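Local coordinates for amino acid adenylation domain-containing protein (Bacillus stratosphericus LAMA 585, PDB 6ULY) that probably selects an alpha-keto acid and activates it with ATP as an acyl adenylate, as the adenylation domain of a nonribosomal depsipeptide synthetase module, at residues T440-F445 against T454-D459; L216-L221 against T268-F273; C188-H193 against T417-Y422. All coordinates share one frame; numbering follows the deposited sequence.

Contact 1 of 3, residues T440-F445 against T454-D459; sequences TGDLGF and TGREKD. With QA7 (5'-O-{(S)-hydroxy[(4-methyl-2-oxopentanoyl)oxy]phosphoryl}adenosine), chain C.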
loop_
_atom_site.group_PDB
_atom_site.type_symbol
_atom_site.label_atom_id
_atom_site.label_comp_id
_atom_site.label_asym_id
_atom_site.label_seq_id
_atom_site.Cartn_x
_atom_site.Cartn_y
_atom_site.Cartn_z
ATOM N N THR A 440 11.799 -10.197 1.921
ATOM C CA THR A 440 11.834 -9.619 0.582
ATOM C C THR A 440 10.444 -9.370 0.020
ATOM O O THR A 440 10.264 -8.456 -0.791
ATOM C CB THR A 440 12.592 -10.537 -0.378
ATOM O OG1 THR A 440 11.892 -11.783 -0.497
ATOM C CG2 THR A 440 14.011 -10.784 0.114
ATOM N N GLY A 441 9.460 -10.159 0.432
ATOM C CA GLY A 441 8.180 -10.168 -0.235
ATOM C C GLY A 441 8.127 -11.039 -1.470
ATOM O O GLY A 441 7.067 -11.126 -2.101
ATOM N N ASP A 442 9.231 -11.686 -1.833
ATOM C CA ASP A 442 9.307 -12.532 -3.012
ATOM C C ASP A 442 9.119 -13.994 -2.633
ATOM O O ASP A 442 9.453 -14.418 -1.524
ATOM C CB ASP A 442 10.654 -12.359 -3.719
ATOM C CG ASP A 442 10.857 -10.955 -4.244
ATOM O OD1 ASP A 442 9.935 -10.424 -4.898
ATOM O OD2 ASP A 442 11.933 -10.377 -3.994
ATOM N N LEU A 443 8.584 -14.761 -3.574
ATOM C CA LEU A 443 8.391 -16.193 -3.415
ATOM C C LEU A 443 9.396 -16.938 -4.280
ATOM O O LEU A 443 9.711 -16.509 -5.396
ATOM C CB LEU A 443 6.969 -16.604 -3.802
ATOM C CG LEU A 443 5.839 -15.928 -3.025
ATOM C CD1 LEU A 443 4.494 -16.382 -3.564
ATOM C CD2 LEU A 443 5.946 -16.229 -1.539
ATOM N N GLY A 444 9.898 -18.049 -3.757
ATOM C CA GLY A 444 10.831 -18.861 -4.508
ATOM C C GLY A 444 11.231 -20.079 -3.710
ATOM O O GLY A 444 10.637 -20.391 -2.677
ATOM N N PHE A 445 12.257 -20.765 -4.206
ATOM C CA PHE A 445 12.768 -21.953 -3.548
ATOM C C PHE A 445 14.281 -21.986 -3.690
ATOM O O PHE A 445 14.875 -21.243 -4.474
ATOM C CB PHE A 445 12.138 -23.230 -4.124
ATOM C CG PHE A 445 12.388 -23.422 -5.585
ATOM C CD1 PHE A 445 13.472 -24.167 -6.024
ATOM C CD2 PHE A 445 11.541 -22.859 -6.525
ATOM C CE1 PHE A 445 13.707 -24.343 -7.372
ATOM C CE2 PHE A 445 11.772 -23.031 -7.877
ATOM C CZ PHE A 445 12.855 -23.777 -8.301
ATOM N N THR A 454 9.849 -17.495 -7.917
ATOM C CA THR A 454 8.646 -17.981 -8.577
ATOM C C THR A 454 7.486 -16.997 -8.540
ATOM O O THR A 454 6.518 -17.187 -9.286
ATOM C CB THR A 454 8.181 -19.303 -7.944
ATOM O OG1 THR A 454 7.968 -19.116 -6.536
ATOM C CG2 THR A 454 9.216 -20.398 -8.159
ATOM N N GLY A 455 7.546 -15.964 -7.707
ATOM C CA GLY A 455 6.453 -15.019 -7.614
ATOM C C GLY A 455 6.677 -14.053 -6.467
ATOM O O GLY A 455 7.774 -13.960 -5.910
ATOM N N ARG A 456 5.608 -13.331 -6.132
ATOM C CA ARG A 456 5.627 -12.330 -5.077
ATOM C C ARG A 456 4.425 -12.535 -4.165
ATOM O O ARG A 456 3.413 -13.116 -4.560
ATOM C CB ARG A 456 5.600 -10.904 -5.642
ATOM C CG ARG A 456 6.830 -10.522 -6.447
ATOM C CD ARG A 456 6.691 -9.126 -7.026
ATOM N NE ARG A 456 5.589 -9.048 -7.981
ATOM C CZ ARG A 456 5.136 -7.920 -8.518
ATOM N NH1 ARG A 456 5.684 -6.756 -8.195
ATOM N NH2 ARG A 456 4.128 -7.957 -9.379
ATOM N N GLU A 457 4.550 -12.039 -2.931
ATOM C CA GLU A 457 3.439 -12.130 -1.989
ATOM C C GLU A 457 2.266 -11.268 -2.440
ATOM O O GLU A 457 1.109 -11.696 -2.359
ATOM C CB GLU A 457 3.895 -11.715 -0.591
ATOM C CG GLU A 457 4.989 -12.584 -0.003
ATOM C CD GLU A 457 5.050 -12.486 1.509
ATOM O OE1 GLU A 457 3.985 -12.590 2.151
ATOM O OE2 GLU A 457 6.156 -12.292 2.054
ATOM N N LYS A 458 2.544 -10.052 -2.917
ATOM C CA LYS A 458 1.480 -9.194 -3.423
ATOM C C LYS A 458 0.784 -9.808 -4.629
ATOM O O LYS A 458 -0.342 -9.413 -4.949
ATOM C CB LYS A 458 2.041 -7.815 -3.782
ATOM C CG LYS A 458 3.054 -7.824 -4.920
ATOM C CD LYS A 458 3.540 -6.418 -5.255
ATOM C CE LYS A 458 4.790 -6.050 -4.468
ATOM N NZ LYS A 458 5.253 -4.662 -4.765
ATOM N N ASP A 459 1.425 -10.762 -5.299
ATOM C CA ASP A 459 0.848 -11.449 -6.452
ATOM C C ASP A 459 0.093 -12.705 -6.049
ATOM O O ASP A 459 0.127 -13.714 -6.757
ATOM C CB ASP A 459 1.949 -11.779 -7.456
ATOM C CG ASP A 459 2.546 -10.540 -8.096
ATOM O OD1 ASP A 459 2.086 -9.423 -7.778
ATOM O OD2 ASP A 459 3.475 -10.682 -8.920
HETATM C C01 QA7 C . 19.798 -7.649 -10.033
HETATM C C02 QA7 C . 19.305 -6.257 -9.907
HETATM C C03 QA7 C . 20.380 -5.375 -9.334
HETATM C C04 QA7 C . 18.014 -6.366 -9.162
HETATM C C05 QA7 C . 17.710 -5.329 -8.128
HETATM C C06 QA7 C . 16.398 -4.617 -8.172
HETATM C C10 QA7 C . 13.524 -5.448 -6.410
HETATM C C11 QA7 C . 12.522 -6.330 -6.741
HETATM C C12 QA7 C . 12.738 -7.694 -5.960
HETATM C C13 QA7 C . 12.228 -8.537 -6.686
HETATM C C14 QA7 C . 12.335 -7.981 -8.232
HETATM C C16 QA7 C . 14.562 -8.378 -8.973
HETATM C C18 QA7 C . 14.366 -10.237 -9.999
HETATM C C19 QA7 C . 14.483 -11.422 -10.718
HETATM C C21 QA7 C . 12.308 -11.826 -10.428
HETATM C C23 QA7 C . 13.167 -9.910 -9.526
HETATM N N15 QA7 C . 13.317 -8.736 -8.900
HETATM N N17 QA7 C . 15.220 -9.281 -9.641
HETATM N N20 QA7 C . 13.451 -12.172 -10.897
HETATM N N22 QA7 C . 12.139 -10.740 -9.764
HETATM N N24 QA7 C . 15.735 -11.795 -11.220
HETATM O O07 QA7 C . 16.006 -3.762 -7.204
HETATM O O09 QA7 C . 13.371 -4.226 -7.029
HETATM O O25 QA7 C . 12.642 -6.765 -8.167
HETATM O O26 QA7 C . 10.811 -8.737 -6.516
HETATM O O27 QA7 C . 12.229 -7.752 -4.546
HETATM O O28 QA7 C . 14.422 -2.054 -7.761
HETATM O O29 QA7 C . 14.533 -2.694 -5.624
HETATM O O30 QA7 C . 15.721 -4.810 -9.052
HETATM O O31 QA7 C . 18.457 -5.126 -7.299
HETATM P P08 QA7 C . 14.551 -3.192 -6.931
#
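Leu443 and Gly455 form the antiparallel hydrogen-bonded pair of a beta hairpin made by strands 438-447 and 450-456. Leu443 N donates a hydrogen bond to Gly455 O at 2.6 Å. Leu443 O accepts twice, from Gly455 N and, more directly, from Thr454 N at 2.7 Å, so that two residues face one across the hairpin: a classic beta bulge. Glu457 N donates to Gly441 O in a nearly straight bond (169°). The side chain of Leu443 lies largely over the opposing backbone. Its CB rests on Gly455 O, CG on the carbonyl carbon of Arg456, CD1 on Arg456 O at 3.6 Å, and CD2 reaches CG of Glu457, whose chain it crosses at about a right angle. Glu457 leads back to its own hairpin, its OE2 being hydrogen-bonded to His439.

On the other face of the sheet Asp442 sits across from Arg456. With CG anti to the carbonyl carbon (chi1 -63°), its carboxylate is set against the ribose of the bound keto acyl adenylate: OD2 accepts from O27 of the ligand at 2.7 Å and OD1 from O26 at 2.5 Å, a very short distance whose exact value is doubtful. Arg456 CG packs on Asp442 OD1 at 3.5 Å; the arginine then bends at chi3, and NE and NH2 both grip Asp459 OD2 side-on. At 5.5 Å from Asp442 OD1, Arg456 NE could still act on it electrostatically. The two-pronged carboxylate grip fixes the ribose of the adenylate, as in other adenylate-forming enzymes.

Contact 2 of 3, residues L216-L221 against T268-F273; sequences LDWMPL and TWAPNF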
loop_
_atom_site.group_PDB
_atom_site.type_symbol
_atom_site.label_atom_id
_atom_site.label_comp_id
_atom_site.label_asym_id
_atom_site.label_seq_id
_atom_site.Cartn_x
_atom_site.Cartn_y
_atom_site.Cartn_z
ATOM N N LEU A 216 29.410 -1.416 -19.852
ATOM C CA LEU A 216 28.406 -0.645 -20.578
ATOM C C LEU A 216 27.088 -0.719 -19.821
ATOM O O LEU A 216 26.587 -1.815 -19.548
ATOM C CB LEU A 216 28.229 -1.174 -22.005
ATOM C CG LEU A 216 27.104 -0.522 -22.809
ATOM C CD1 LEU A 216 27.338 0.969 -22.996
ATOM C CD2 LEU A 216 26.961 -1.219 -24.142
ATOM N N ASP A 217 26.524 0.443 -19.492
ATOM C CA ASP A 217 25.255 0.509 -18.774
ATOM C C ASP A 217 24.436 1.673 -19.312
ATOM O O ASP A 217 24.893 2.821 -19.289
ATOM C CB ASP A 217 25.475 0.675 -17.266
ATOM C CG ASP A 217 24.230 0.358 -16.455
ATOM O OD1 ASP A 217 24.343 0.210 -15.218
ATOM O OD2 ASP A 217 23.142 0.229 -17.057
ATOM N N TRP A 218 23.229 1.374 -19.789
ATOM C CA TRP A 218 22.247 2.392 -20.129
ATOM C C TRP A 218 21.090 2.454 -19.141
ATOM O O TRP A 218 20.252 3.359 -19.245
ATOM C CB TRP A 218 21.695 2.154 -21.545
ATOM C CG TRP A 218 21.173 0.769 -21.774
ATOM C CD1 TRP A 218 21.819 -0.258 -22.400
ATOM C CD2 TRP A 218 19.891 0.259 -21.385
ATOM N NE1 TRP A 218 21.019 -1.375 -22.425
ATOM C CE2 TRP A 218 19.828 -1.082 -21.812
ATOM C CE3 TRP A 218 18.791 0.807 -20.721
ATOM C CZ2 TRP A 218 18.717 -1.885 -21.583
ATOM C CZ3 TRP A 218 17.687 0.012 -20.499
ATOM C CH2 TRP A 218 17.655 -1.320 -20.931
ATOM N N MET A 219 21.021 1.528 -18.189
ATOM C CA MET A 219 19.958 1.563 -17.201
ATOM C C MET A 219 20.116 2.786 -16.297
ATOM O O MET A 219 21.230 3.270 -16.080
ATOM C CB MET A 219 19.969 0.284 -16.370
ATOM C CG MET A 219 19.312 -0.895 -17.069
ATOM S SD MET A 219 17.527 -0.679 -17.224
ATOM C CE MET A 219 17.011 -0.850 -15.511
ATOM N N PRO A 220 19.012 3.306 -15.757
ATOM C CA PRO A 220 19.096 4.515 -14.927
ATOM C C PRO A 220 20.010 4.335 -13.723
ATOM O O PRO A 220 19.987 3.304 -13.045
ATOM C CB PRO A 220 17.644 4.743 -14.481
ATOM C CG PRO A 220 16.811 3.986 -15.448
ATOM C CD PRO A 220 17.631 2.807 -15.865
ATOM N N LEU A 221 20.800 5.373 -13.444
ATOM C CA LEU A 221 21.618 5.407 -12.238
ATOM C C LEU A 221 20.784 5.525 -10.970
ATOM O O LEU A 221 21.329 5.357 -9.874
ATOM C CB LEU A 221 22.606 6.570 -12.304
ATOM C CG LEU A 221 23.780 6.416 -13.272
ATOM C CD1 LEU A 221 24.560 7.722 -13.351
ATOM C CD2 LEU A 221 24.683 5.263 -12.844
ATOM N N THR A 268 27.703 -5.982 -19.160
ATOM C CA THR A 268 26.554 -5.092 -19.260
ATOM C C THR A 268 25.399 -5.774 -18.537
ATOM O O THR A 268 25.520 -6.916 -18.084
ATOM C CB THR A 268 26.213 -4.783 -20.724
ATOM O OG1 THR A 268 25.258 -3.719 -20.789
ATOM C CG2 THR A 268 25.648 -6.012 -21.424
ATOM N N TRP A 269 24.276 -5.068 -18.425
ATOM C CA TRP A 269 23.103 -5.664 -17.798
ATOM C C TRP A 269 21.842 -4.952 -18.258
ATOM O O TRP A 269 21.887 -3.852 -18.816
ATOM C CB TRP A 269 23.192 -5.610 -16.270
ATOM C CG TRP A 269 22.764 -4.305 -15.680
ATOM C CD1 TRP A 269 23.466 -3.136 -15.670
ATOM C CD2 TRP A 269 21.538 -4.043 -14.989
ATOM N NE1 TRP A 269 22.750 -2.158 -15.022
ATOM C CE2 TRP A 269 21.563 -2.692 -14.592
ATOM C CE3 TRP A 269 20.420 -4.820 -14.669
ATOM C CZ2 TRP A 269 20.512 -2.101 -13.897
ATOM C CZ3 TRP A 269 19.381 -4.232 -13.979
ATOM C CH2 TRP A 269 19.433 -2.886 -13.601
ATOM N N ALA A 270 20.712 -5.600 -17.996
ATOM C CA ALA A 270 19.392 -5.039 -18.244
ATOM C C ALA A 270 18.353 -5.983 -17.639
ATOM O O ALA A 270 18.639 -7.166 -17.431
ATOM C CB ALA A 270 19.133 -4.854 -19.748
ATOM N N PRO A 271 17.154 -5.482 -17.343
ATOM C CA PRO A 271 16.047 -6.384 -17.010
ATOM C C PRO A 271 15.652 -7.211 -18.224
ATOM O O PRO A 271 16.048 -6.944 -19.359
ATOM C CB PRO A 271 14.918 -5.442 -16.573
ATOM C CG PRO A 271 15.604 -4.148 -16.226
ATOM C CD PRO A 271 16.792 -4.068 -17.139
ATOM N N ASN A 272 14.838 -8.234 -17.966
ATOM C CA ASN A 272 14.514 -9.194 -19.016
ATOM C C ASN A 272 13.841 -8.531 -20.215
ATOM O O ASN A 272 13.955 -9.033 -21.339
ATOM C CB ASN A 272 13.620 -10.297 -18.450
ATOM C CG ASN A 272 13.458 -11.459 -19.406
ATOM O OD1 ASN A 272 14.370 -12.274 -19.569
ATOM N ND2 ASN A 272 12.296 -11.544 -20.045
ATOM N N PHE A 273 13.139 -7.412 -20.003
ATOM C CA PHE A 273 12.407 -6.786 -21.102
ATOM C C PHE A 273 13.354 -6.314 -22.198
ATOM O O PHE A 273 13.020 -6.377 -23.388
ATOM C CB PHE A 273 11.561 -5.614 -20.586
ATOM C CG PHE A 273 12.353 -4.364 -20.289
ATOM C CD1 PHE A 273 12.732 -4.064 -18.995
ATOM C CD2 PHE A 273 12.701 -3.481 -21.302
ATOM C CE1 PHE A 273 13.458 -2.919 -18.717
ATOM C CE2 PHE A 273 13.427 -2.340 -21.028
ATOM C CZ PHE A 273 13.807 -2.060 -19.733
HETATM O O HOH W 1 22.552 -1.405 -19.429
#
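Trp269 and Asp217 meet through the indole N-H: NE1 donates to Asp217 OD1 at 2.9 Å, with the oxygen in the ring plane but the nitrogen well above the plane of the carboxylate, the two flat groups standing 77° apart. Over the six-membered part of the same indole lies Met219, its CG 4.0 Å from the ring centroid in a CH-pi contact and its SD farther off in an oblique Met-aromatic approach. Bends at chi2 and chi3 (-69° and -70°) fold the methionine so that SD and CE come up against the Pro271 ring, SD 3.5 Å from Pro271 CD. Met219 CG also lies over a face of Trp218, offset toward the rim; the far end of that indole packs on Ala270 CB through CZ2 at 3.5 Å, and CH2 meets Phe273 CZ tip to tip. Thr268 OG1 donates to Leu216 O at 2.6 Å.

In the next layer, Asp217 OD2 accepts from Met219 N at 2.7 Å, an Asx turn just past the strand end, which ties the carboxylate to the residue covering the indole. A water accepts from Trp218 N and donates to Trp269 O at 2.6 Å. Trp256 NE1 donates to Thr268 OG1, Phe249 stacks on Trp218, and His223 and Phe230 meet the ring of Trp269.

The contact lies in the core of the AMP-binding (ANL) region, the Trp269 side chain about 5 Å from the bound adenylate. Strands 214-217 and 267-270 are parallel neighbours; helix 255-262 covers Leu216 and Trp218, helix 224-237 lies against Asp217 and Trp269, and helix 560-570 closes over Phe273.

Contact 3 of 3, residues C188-H193 against T417-Y422; sequences CVEHSH and TMKGYY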
loop_
_atom_site.group_PDB
_atom_site.type_symbol
_atom_site.label_atom_id
_atom_site.label_comp_id
_atom_site.label_asym_id
_atom_site.label_seq_id
_atom_site.Cartn_x
_atom_site.Cartn_y
_atom_site.Cartn_z
ATOM N N CYS A 188 11.957 5.240 1.362
ATOM C CA CYS A 188 13.248 5.905 1.263
ATOM C C CYS A 188 14.323 4.991 1.842
ATOM O O CYS A 188 14.623 5.034 3.037
ATOM C CB CYS A 188 13.182 7.229 1.986
ATOM S SG CYS A 188 14.269 8.478 1.331
ATOM N N VAL A 189 14.910 4.165 0.978
ATOM C CA VAL A 189 15.926 3.213 1.411
ATOM C C VAL A 189 17.198 3.977 1.750
ATOM O O VAL A 189 17.779 4.651 0.893
ATOM C CB VAL A 189 16.171 2.153 0.329
ATOM C CG1 VAL A 189 17.294 1.199 0.731
ATOM C CG2 VAL A 189 14.877 1.376 0.054
ATOM N N GLU A 190 17.632 3.881 3.005
ATOM C CA GLU A 190 18.825 4.569 3.480
ATOM C C GLU A 190 19.962 3.563 3.617
ATOM O O GLU A 190 19.845 2.586 4.362
ATOM C CB GLU A 190 18.556 5.268 4.814
ATOM C CG GLU A 190 19.769 5.992 5.386
ATOM C CD GLU A 190 19.440 6.828 6.610
ATOM O OE1 GLU A 190 20.155 7.823 6.849
ATOM O OE2 GLU A 190 18.471 6.496 7.330
ATOM N N HIS A 191 21.058 3.804 2.901
ATOM C CA HIS A 191 22.195 2.899 2.880
ATOM C C HIS A 191 23.418 3.567 3.484
ATOM O O HIS A 191 23.514 4.793 3.562
ATOM C CB HIS A 191 22.517 2.442 1.454
ATOM C CG HIS A 191 21.761 1.223 1.028
ATOM N ND1 HIS A 191 22.009 -0.025 1.554
ATOM C CD2 HIS A 191 20.768 1.060 0.122
ATOM C CE1 HIS A 191 21.195 -0.905 0.998
ATOM N NE2 HIS A 191 20.434 -0.272 0.124
ATOM N N SER A 192 24.359 2.734 3.904
ATOM C CA SER A 192 25.636 3.183 4.427
ATOM C C SER A 192 26.750 2.763 3.478
ATOM O O SER A 192 26.556 1.943 2.576
ATOM C CB SER A 192 25.876 2.603 5.824
ATOM O OG SER A 192 26.149 1.215 5.733
ATOM N N HIS A 193 27.936 3.336 3.690
ATOM C CA HIS A 193 29.103 2.887 2.937
ATOM C C HIS A 193 29.321 1.390 3.122
ATOM O O HIS A 193 29.672 0.680 2.170
ATOM C CB HIS A 193 30.355 3.652 3.375
ATOM C CG HIS A 193 30.249 5.138 3.236
ATOM N ND1 HIS A 193 30.707 5.819 2.127
ATOM C CD2 HIS A 193 29.758 6.078 4.078
ATOM C CE1 HIS A 193 30.490 7.111 2.286
ATOM N NE2 HIS A 193 29.919 7.297 3.463
ATOM N N THR A 417 22.409 -5.149 3.853
ATOM C CA THR A 417 21.067 -4.650 4.109
ATOM C C THR A 417 21.098 -3.166 4.457
ATOM O O THR A 417 22.009 -2.686 5.136
ATOM C CB THR A 417 20.417 -5.449 5.241
ATOM O OG1 THR A 417 20.284 -6.821 4.846
ATOM C CG2 THR A 417 19.046 -4.900 5.573
ATOM N N MET A 418 20.091 -2.443 3.975
ATOM C CA MET A 418 19.943 -1.027 4.275
ATOM C C MET A 418 19.881 -0.786 5.781
ATOM O O MET A 418 19.595 -1.686 6.573
ATOM C CB MET A 418 18.660 -0.491 3.637
ATOM C CG MET A 418 17.415 -1.235 4.102
ATOM S SD MET A 418 15.865 -0.400 3.715
ATOM C CE MET A 418 14.695 -1.540 4.438
ATOM N N LYS A 419 20.129 0.469 6.172
ATOM C CA LYS A 419 19.819 0.876 7.536
ATOM C C LYS A 419 18.324 0.779 7.808
ATOM O O LYS A 419 17.912 0.548 8.950
ATOM C CB LYS A 419 20.283 2.309 7.796
ATOM C CG LYS A 419 21.779 2.530 7.755
ATOM C CD LYS A 419 22.106 3.910 8.305
ATOM C CE LYS A 419 23.575 4.246 8.161
ATOM N NZ LYS A 419 23.891 5.579 8.745
ATOM N N GLY A 420 17.503 0.964 6.778
ATOM C CA GLY A 420 16.063 0.939 6.923
ATOM C C GLY A 420 15.398 2.021 6.099
ATOM O O GLY A 420 16.077 2.886 5.530
ATOM N N TYR A 421 14.074 1.964 6.005
ATOM C CA TYR A 421 13.326 3.030 5.361
ATOM C C TYR A 421 13.357 4.280 6.231
ATOM O O TYR A 421 13.163 4.217 7.448
ATOM C CB TYR A 421 11.882 2.601 5.115
ATOM C CG TYR A 421 11.734 1.336 4.306
ATOM C CD1 TYR A 421 12.192 1.265 2.994
ATOM C CD2 TYR A 421 11.118 0.213 4.848
ATOM C CE1 TYR A 421 12.051 0.113 2.253
ATOM C CE2 TYR A 421 10.972 -0.943 4.112
ATOM C CZ TYR A 421 11.441 -0.990 2.817
ATOM O OH TYR A 421 11.294 -2.143 2.086
ATOM N N TYR A 422 13.593 5.421 5.594
ATOM C CA TYR A 422 13.769 6.668 6.326
ATOM C C TYR A 422 12.453 7.105 6.958
ATOM O O TYR A 422 11.412 7.154 6.294
ATOM C CB TYR A 422 14.303 7.749 5.380
ATOM C CG TYR A 422 14.694 9.052 6.044
ATOM C CD1 TYR A 422 15.646 9.088 7.059
ATOM C CD2 TYR A 422 14.130 10.252 5.636
ATOM C CE1 TYR A 422 16.003 10.283 7.660
ATOM C CE2 TYR A 422 14.485 11.449 6.228
ATOM C CZ TYR A 422 15.419 11.460 7.234
ATOM O OH TYR A 422 15.759 12.660 7.815
HETATM O O HOH W 2 10.803 5.850 4.009
HETATM O O HOH W 3 16.512 4.400 7.592
#
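An edge of the seven-stranded mixed sheet is formed here, where the short, weakly bonded strand 420-421 runs antiparallel to strand 188-192. Three backbone bonds join them: Tyr422 N to Cys188 O at 2.8 Å, Glu190 N to Gly420 O at 3.1 Å, and Lys419 N to Glu190 O at 2.8 Å. One water extends the pairing by accepting from Cys188 N and donating to Tyr422 O.

Val189, His191, Met418 and Tyr421 gather on one side. Val189 CG1 lies against Met418 CB at 3.6 Å, and CG2 touches the edge of the Tyr421 ring. Met418 takes chi1 58°, which puts CG between the backbone N and the carbonyl carbon; from there its extended chain carries CE over the centre of the Tyr421 ring, 3.6 Å above the plane. Met418 CB meanwhile sits over a face of His191, 3.9 Å from the ring centroid. Glu190, Lys419 and Tyr422 take the other side, where the Glu190 carboxylate stands at 90° to the Tyr422 ring and Lys419 CE packs on Ser192 CB at 3.7 Å.

The polar ends look beyond the pair: His191 NE2 bonds Ser334 O, Tyr421 OH bonds Glu335, and Glu190 OE1 and Lys419 NZ share Ser173 OG; Lys419 NZ also bonds Asp171 O. Glu190 and Lys419 are therefore joined through a hydroxyl rather than by a direct salt bridge, and a mainly apolar face is edged by hydrogen bonds to neighbouring segments.

How the contacts relate
Contact 2 is the most deeply placed of the three, every touching residue being buried, its centre about 8 Å from the chain centre; the centres of contacts 1 and 3 lie farther out, at about 15 and 17 Å, and both include partly exposed residues. Each belongs to a different sheet. Contact 1 closes a local hairpin, contact 2 links adjacent parallel strands joined along the chain by a largely helical stretch, and contact 3 joins segments more than 220 residues apart. Contacts 1 and 3 are held by backbone bonds, contact 3 with an apolar face added; contact 2 joins its segments through side-chain bonds and aromatic and sulfur packing. Contact 1 alone bonds the adenylate directly.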